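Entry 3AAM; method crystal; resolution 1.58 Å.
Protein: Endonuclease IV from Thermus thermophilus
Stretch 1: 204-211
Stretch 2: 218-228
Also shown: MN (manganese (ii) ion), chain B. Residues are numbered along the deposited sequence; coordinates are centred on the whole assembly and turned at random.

Stretch 1 (204-211) HLNDSVGG
Stretch 2, residues 218-228: HHAHLLQGKIG

The carboxylate of Asp207 is the hub of this contact: a single acidic side chain, chi1 t (-161°) and chi2 -31°, gathers the backbone amides of a loop. OD1 accepts from Ile227 N at 2.8 Å and from its own neighbour Ser208 N at 2.6 Å; OD2 accepts from Gly228 N at 3.1 Å and, weakly, from Gly225 N at 3.0 Å. Water 1 donates to Asp207 OD2 (2.7 Å) and to Gly228 O (2.8 Å) and accepts from Leu223 N (2.7 Å). An aspartate suits this place because its two oxygens can satisfy several NH groups at once.

Asp207 also anchors a short antiparallel bridge. It pairs with Ala220 (CA to CA 4.7 Å), Asp207 N donating to Ala220 O at 3.1 Å and Ala220 N to Asp207 O at 2.9 Å. Their side chains share one face, CB to CB 3.9 Å, where alanine's small methyl fits. Ser208 and His219 form the next, non-hydrogen-bonded pair; beyond it Val209 N donates to His218 O (2.9 Å).

After Ala220 the chain makes a type II turn, His221 to Gln224, with Leu223 at phi/psi 67/3, closed by Gln224 N to His221 O (3.0 Å). It then returns to Ser208, whose O accepts from Lys226 N at 2.8 Å. Gly225 (-117/-164) must be bare: a CB would lie 2.2 Å from Asp207 OD1. Gly228 has phi 55°, which favours glycine.

Val209 (chi1 t) lays CG2 over one face of the His218 ring, 3.5 Å from CG, and 4.0 Å from Ala220 CB. His219 (chi1 m, chi2 175°) binds manganese through NE2 at 2.3 Å, while Asn206 CB sits over its ring, 4.2 Å from the centroid.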

# COMPACT_ATOMS: atom_id res chain seq x y z
N HIS A 204 -3.63 2.28 3.44
CA HIS A 204 -4.02 0.87 3.56
C HIS A 204 -4.92 0.92 4.79
O HIS A 204 -4.45 0.93 5.93
CB HIS A 204 -2.80 -0.03 3.82
CG HIS A 204 -1.99 -0.32 2.59
ND1 HIS A 204 -2.52 -0.30 1.32
CD2 HIS A 204 -0.70 -0.70 2.45
CE1 HIS A 204 -1.59 -0.65 0.45
NE2 HIS A 204 -0.47 -0.89 1.11
N LEU A 205 -6.23 0.99 4.53
CA LEU A 205 -7.24 1.11 5.57
C LEU A 205 -7.61 -0.22 6.20
O LEU A 205 -8.76 -0.66 6.15
CB LEU A 205 -8.49 1.78 4.98
CG LEU A 205 -9.47 2.43 5.96
CD1 LEU A 205 -8.84 3.68 6.57
CD2 LEU A 205 -10.75 2.79 5.23
N ASN A 206 -6.61 -0.86 6.80
CA ASN A 206 -6.79 -2.15 7.46
C ASN A 206 -7.24 -2.01 8.90
O ASN A 206 -6.76 -1.13 9.62
CB ASN A 206 -5.46 -2.91 7.45
CG ASN A 206 -4.98 -3.25 6.06
OD1 ASN A 206 -3.82 -3.03 5.71
ND2 ASN A 206 -5.88 -3.80 5.26
N ASP A 207 -8.18 -2.84 9.33
CA ASP A 207 -8.57 -2.79 10.73
C ASP A 207 -7.53 -3.70 11.38
O ASP A 207 -6.74 -4.34 10.68
CB ASP A 207 -9.98 -3.32 10.97
CG ASP A 207 -10.55 -2.85 12.31
OD1 ASP A 207 -9.76 -2.65 13.26
OD2 ASP A 207 -11.79 -2.69 12.42
N SER A 208 -7.53 -3.78 12.70
CA SER A 208 -6.52 -4.56 13.41
C SER A 208 -7.04 -5.59 14.40
O SER A 208 -7.97 -5.32 15.15
CB SER A 208 -5.60 -3.58 14.15
OG SER A 208 -4.69 -4.22 15.02
N VAL A 209 -6.44 -6.77 14.37
CA VAL A 209 -6.80 -7.84 15.30
C VAL A 209 -6.08 -7.52 16.61
O VAL A 209 -6.62 -7.72 17.70
CB VAL A 209 -6.35 -9.23 14.79
CG1 VAL A 209 -6.53 -10.28 15.88
CG2 VAL A 209 -7.14 -9.61 13.56
N GLY A 210 -4.86 -7.00 16.49
CA GLY A 210 -4.08 -6.65 17.66
C GLY A 210 -4.53 -5.36 18.31
O GLY A 210 -5.15 -4.51 17.67
N GLY A 211 -4.23 -5.22 19.60
CA GLY A 211 -4.62 -4.03 20.33
C GLY A 211 -3.65 -2.87 20.20
O GLY A 211 -2.58 -3.00 19.59
N HIS A 218 -1.82 -7.80 12.27
CA HIS A 218 -2.81 -8.78 11.82
C HIS A 218 -4.04 -8.00 11.32
O HIS A 218 -4.85 -7.53 12.12
CB HIS A 218 -3.17 -9.68 13.01
CG HIS A 218 -3.99 -10.88 12.64
ND1 HIS A 218 -4.27 -11.88 13.55
CD2 HIS A 218 -4.58 -11.24 11.48
CE1 HIS A 218 -5.01 -12.80 12.97
NE2 HIS A 218 -5.21 -12.44 11.71
N HIS A 219 -4.16 -7.87 10.01
CA HIS A 219 -5.27 -7.13 9.41
C HIS A 219 -6.62 -7.78 9.67
O HIS A 219 -6.73 -9.00 9.81
CB HIS A 219 -5.10 -7.02 7.89
CG HIS A 219 -3.78 -6.48 7.45
ND1 HIS A 219 -3.43 -6.41 6.12
CD2 HIS A 219 -2.71 -6.03 8.14
CE1 HIS A 219 -2.20 -5.93 6.01
NE2 HIS A 219 -1.74 -5.69 7.23
N ALA A 220 -7.65 -6.94 9.72
CA ALA A 220 -9.02 -7.40 9.92
C ALA A 220 -9.92 -6.61 8.97
O ALA A 220 -9.61 -5.47 8.62
CB ALA A 220 -9.46 -7.16 11.36
N HIS A 221 -11.02 -7.24 8.54
CA HIS A 221 -11.98 -6.60 7.65
C HIS A 221 -12.57 -5.37 8.32
O HIS A 221 -12.45 -5.20 9.54
CB HIS A 221 -13.13 -7.56 7.32
CG HIS A 221 -12.70 -8.81 6.61
ND1 HIS A 221 -12.04 -8.79 5.40
CD2 HIS A 221 -12.86 -10.12 6.93
CE1 HIS A 221 -11.81 -10.03 5.00
NE2 HIS A 221 -12.30 -10.86 5.92
N LEU A 222 -13.20 -4.51 7.54
CA LEU A 222 -13.82 -3.31 8.09
C LEU A 222 -14.86 -3.70 9.14
O LEU A 222 -15.63 -4.65 8.94
CB LEU A 222 -14.47 -2.49 6.97
CG LEU A 222 -13.50 -2.07 5.86
CD1 LEU A 222 -14.26 -1.32 4.78
CD2 LEU A 222 -12.38 -1.20 6.44
N LEU A 223 -14.85 -2.98 10.25
CA LEU A 223 -15.76 -3.21 11.38
C LEU A 223 -15.53 -4.53 12.12
O LEU A 223 -16.26 -4.84 13.06
CB LEU A 223 -17.22 -3.13 10.93
CG LEU A 223 -17.72 -1.78 10.40
CD1 LEU A 223 -19.23 -1.83 10.21
CD2 LEU A 223 -17.35 -0.67 11.38
N GLN A 224 -14.52 -5.29 11.72
CA GLN A 224 -14.25 -6.57 12.37
C GLN A 224 -13.01 -6.58 13.26
O GLN A 224 -12.64 -7.63 13.81
CB GLN A 224 -14.14 -7.68 11.32
CG GLN A 224 -15.45 -7.99 10.62
CD GLN A 224 -15.34 -9.17 9.68
OE1 GLN A 224 -14.46 -10.02 9.84
NE2 GLN A 224 -16.26 -9.26 8.72
N GLY A 225 -12.39 -5.42 13.42
CA GLY A 225 -11.20 -5.32 14.24
C GLY A 225 -11.37 -4.42 15.45
O GLY A 225 -12.49 -4.07 15.82
N LYS A 226 -10.25 -4.03 16.05
CA LYS A 226 -10.27 -3.19 17.24
C LYS A 226 -10.39 -1.69 16.96
O LYS A 226 -10.63 -0.91 17.88
CB LYS A 226 -9.02 -3.45 18.09
CG LYS A 226 -8.82 -4.91 18.46
CD LYS A 226 -10.03 -5.47 19.19
CE LYS A 226 -9.86 -6.95 19.50
NZ LYS A 226 -11.11 -7.55 20.05
N ILE A 227 -10.21 -1.29 15.71
CA ILE A 227 -10.32 0.12 15.37
C ILE A 227 -11.78 0.47 15.08
O ILE A 227 -12.25 1.55 15.44
CB ILE A 227 -9.44 0.47 14.16
CG1 ILE A 227 -7.99 0.08 14.46
CG2 ILE A 227 -9.53 1.98 13.87
CD1 ILE A 227 -7.04 0.23 13.28
N GLY A 228 -12.48 -0.45 14.43
CA GLY A 228 -13.89 -0.25 14.13
C GLY A 228 -14.23 1.02 13.36
O GLY A 228 -13.63 1.31 12.33
MN MN B . 0.50 -5.54 7.68
O HOH W 1 -13.20 -1.00 10.90
O HOH W 2 -2.93 -6.14 14.42
O HOH W 3 0.55 -8.02 7.24